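Probable ss-1,3-N-acetylglucosaminyltransferase (PDB 6H21) is probably a glycosyltransferase, built from a GT-A-type domain of family 2 joined to a largely helical linker domain of the TarS kind. Local coordinates at residues E295-W300 and N333-V338. Numbering follows the deposited sequence.
Sequences EDKIEW and NDLLAV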
loop_
_atom_site.group_PDB
_atom_site.type_symbol
_atom_site.label_atom_id
_atom_site.label_comp_id
_atom_site.label_asym_id
_atom_site.label_seq_id
_atom_site.Cartn_x
_atom_site.Cartn_y
_atom_site.Cartn_z
ATOM N N GLU C 295 0.761 12.239 17.051
ATOM C CA GLU C 295 -0.489 12.677 17.671
ATOM C C GLU C 295 -1.125 13.822 16.870
ATOM O O GLU C 295 -2.359 13.881 16.731
ATOM C CB GLU C 295 -0.247 13.121 19.113
ATOM C CG GLU C 295 -1.122 12.354 20.072
ATOM N N ASP C 296 -0.297 14.717 16.327
ATOM C CA ASP C 296 -0.797 15.833 15.530
ATOM C C ASP C 296 -1.293 15.355 14.164
ATOM O O ASP C 296 -2.264 15.905 13.639
ATOM C CB ASP C 296 0.257 16.922 15.380
ATOM C CG ASP C 296 0.576 17.584 16.703
ATOM O OD1 ASP C 296 -0.326 17.621 17.573
ATOM O OD2 ASP C 296 1.723 18.029 16.868
ATOM N N LYS C 297 -0.615 14.354 13.581
ATOM C CA LYS C 297 -1.058 13.761 12.314
ATOM C C LYS C 297 -2.450 13.144 12.493
ATOM O O LYS C 297 -3.312 13.288 11.635
ATOM C CB LYS C 297 -0.092 12.678 11.830
ATOM C CG LYS C 297 1.285 13.173 11.439
ATOM C CD LYS C 297 2.217 12.063 10.975
ATOM C CE LYS C 297 3.402 12.629 10.228
ATOM N NZ LYS C 297 4.430 11.605 9.969
ATOM N N ILE C 298 -2.634 12.425 13.603
ATOM C CA ILE C 298 -3.869 11.727 13.857
ATOM C C ILE C 298 -5.003 12.766 13.956
ATOM O O ILE C 298 -6.054 12.602 13.317
ATOM C CB ILE C 298 -3.778 10.805 15.093
ATOM C CG1 ILE C 298 -2.876 9.588 14.850
ATOM C CG2 ILE C 298 -5.153 10.346 15.534
ATOM C CD1 ILE C 298 -3.447 8.560 13.882
ATOM N N GLU C 299 -4.772 13.843 14.718
ATOM C CA GLU C 299 -5.800 14.874 14.918
ATOM C C GLU C 299 -6.092 15.568 13.578
ATOM O O GLU C 299 -7.256 15.768 13.232
ATOM C CB GLU C 299 -5.387 15.847 16.030
ATOM C CG GLU C 299 -6.538 16.683 16.592
ATOM N N TRP C 300 -5.046 15.947 12.841
ATOM C CA TRP C 300 -5.192 16.564 11.512
ATOM C C TRP C 300 -6.061 15.685 10.587
ATOM O O TRP C 300 -7.047 16.157 9.982
ATOM C CB TRP C 300 -3.820 16.850 10.884
ATOM C CG TRP C 300 -3.923 17.550 9.565
ATOM C CD1 TRP C 300 -3.954 16.974 8.332
ATOM C CD2 TRP C 300 -4.054 18.966 9.344
ATOM N NE1 TRP C 300 -4.070 17.929 7.361
ATOM C CE2 TRP C 300 -4.133 19.159 7.948
ATOM C CE3 TRP C 300 -4.124 20.083 10.188
ATOM C CZ2 TRP C 300 -4.266 20.422 7.373
ATOM C CZ3 TRP C 300 -4.266 21.331 9.613
ATOM C CH2 TRP C 300 -4.325 21.494 8.225
ATOM N N ASN C 333 -9.950 7.326 7.265
ATOM C CA ASN C 333 -9.265 7.871 8.460
ATOM C C ASN C 333 -8.099 6.934 8.821
ATOM O O ASN C 333 -7.926 6.560 9.957
ATOM C CB ASN C 333 -10.261 8.102 9.615
ATOM C CG ASN C 333 -9.742 8.989 10.731
ATOM O OD1 ASN C 333 -8.827 9.799 10.546
ATOM N ND2 ASN C 333 -10.361 8.880 11.897
ATOM N N ASP C 334 -7.286 6.576 7.816
ATOM C CA ASP C 334 -6.259 5.539 7.921
ATOM C C ASP C 334 -4.892 6.146 7.599
ATOM O O ASP C 334 -4.539 6.303 6.436
ATOM C CB ASP C 334 -6.582 4.375 6.984
ATOM C CG ASP C 334 -5.759 3.107 7.199
ATOM O OD1 ASP C 334 -4.509 3.174 7.282
ATOM O OD2 ASP C 334 -6.376 2.038 7.155
ATOM N N LEU C 335 -4.146 6.515 8.647
ATOM C CA LEU C 335 -2.939 7.268 8.477
ATOM C C LEU C 335 -1.920 6.438 7.683
ATOM O O LEU C 335 -1.240 6.984 6.836
ATOM C CB LEU C 335 -2.391 7.696 9.842
ATOM C CG LEU C 335 -1.055 8.440 9.786
ATOM C CD1 LEU C 335 -1.172 9.737 8.998
ATOM C CD2 LEU C 335 -0.508 8.712 11.184
ATOM N N LEU C 336 -1.841 5.127 7.952
ATOM C CA LEU C 336 -0.871 4.227 7.233
ATOM C C LEU C 336 -1.146 4.260 5.725
ATOM O O LEU C 336 -0.225 4.304 4.905
ATOM C CB LEU C 336 -0.973 2.795 7.773
ATOM C CG LEU C 336 -0.303 2.520 9.123
ATOM C CD1 LEU C 336 -0.513 1.081 9.564
ATOM C CD2 LEU C 336 1.176 2.806 9.071
ATOM N N ALA C 337 -2.428 4.211 5.383
ATOM C CA ALA C 337 -2.880 4.225 3.994
ATOM C C ALA C 337 -2.579 5.580 3.345
ATOM O O ALA C 337 -2.192 5.611 2.199
ATOM C CB ALA C 337 -4.337 3.874 3.912
ATOM N N VAL C 338 -2.690 6.696 4.079
ATOM C CA VAL C 338 -2.333 8.004 3.485
ATOM C C VAL C 338 -0.820 8.059 3.220
ATOM O O VAL C 338 -0.378 8.482 2.140
ATOM C CB VAL C 338 -2.831 9.198 4.323
ATOM C CG1 VAL C 338 -2.461 10.522 3.671
ATOM C CG2 VAL C 338 -4.333 9.120 4.567
HETATM O O HOH W 1 -6.946 9.993 12.368
#
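Leu335, in the first turn of helix 335-344, points its side chain at helix 294-308 and meets Lys297 and Ile298 there. Leu335 CB lies 4.3 Å from Ile298 CD1. CG then continues anti to the backbone N (chi1 177°), which carries the branch across to the facing helix. Leu335 CD1 leans toward the aliphatic root of Lys297, 4.2 Å from Lys297 CB. Leu335 CD2 touches both neighbours, 4.0 Å from Lys297 CB and just as far from Ile298 CD1. The isoleucine crosses the leucine at about a right angle, its CG1 turned beside its own backbone N (chi1 -70°) and CD1 doing the touching. Only the base of Lys297 takes part; its extended chain leads on to NZ, which is hydrogen-bonded to Ala288 O and Ser290 O. Tyr294 and Leu301 add further contacts to Leu335.

Beside this apolar patch, one water joins helix 294-308 to the turn, donating to Ile298 O at 2.9 Å and to Asn333 OD1 at 2.6 Å. The turn itself is held from within: Asn333, with positive phi, ends helix 324-332 in a Schellman motif, and Asp334 is the N-cap of helix 335-344, its OD1 accepting from Ala337 N at 3.0 Å from above the carboxylate plane. Leu336 of a neighbouring subunit packs on Asp334 and Ala337, so this corner also borders the trimer interface. The Schellman end of helix 324-332 runs straight into the N-cap of helix 335-344, a short connection between consecutive helices in the TarS linker region, with Leu335 as its main apolar contact to helix 294-308 and Asn333 beside it.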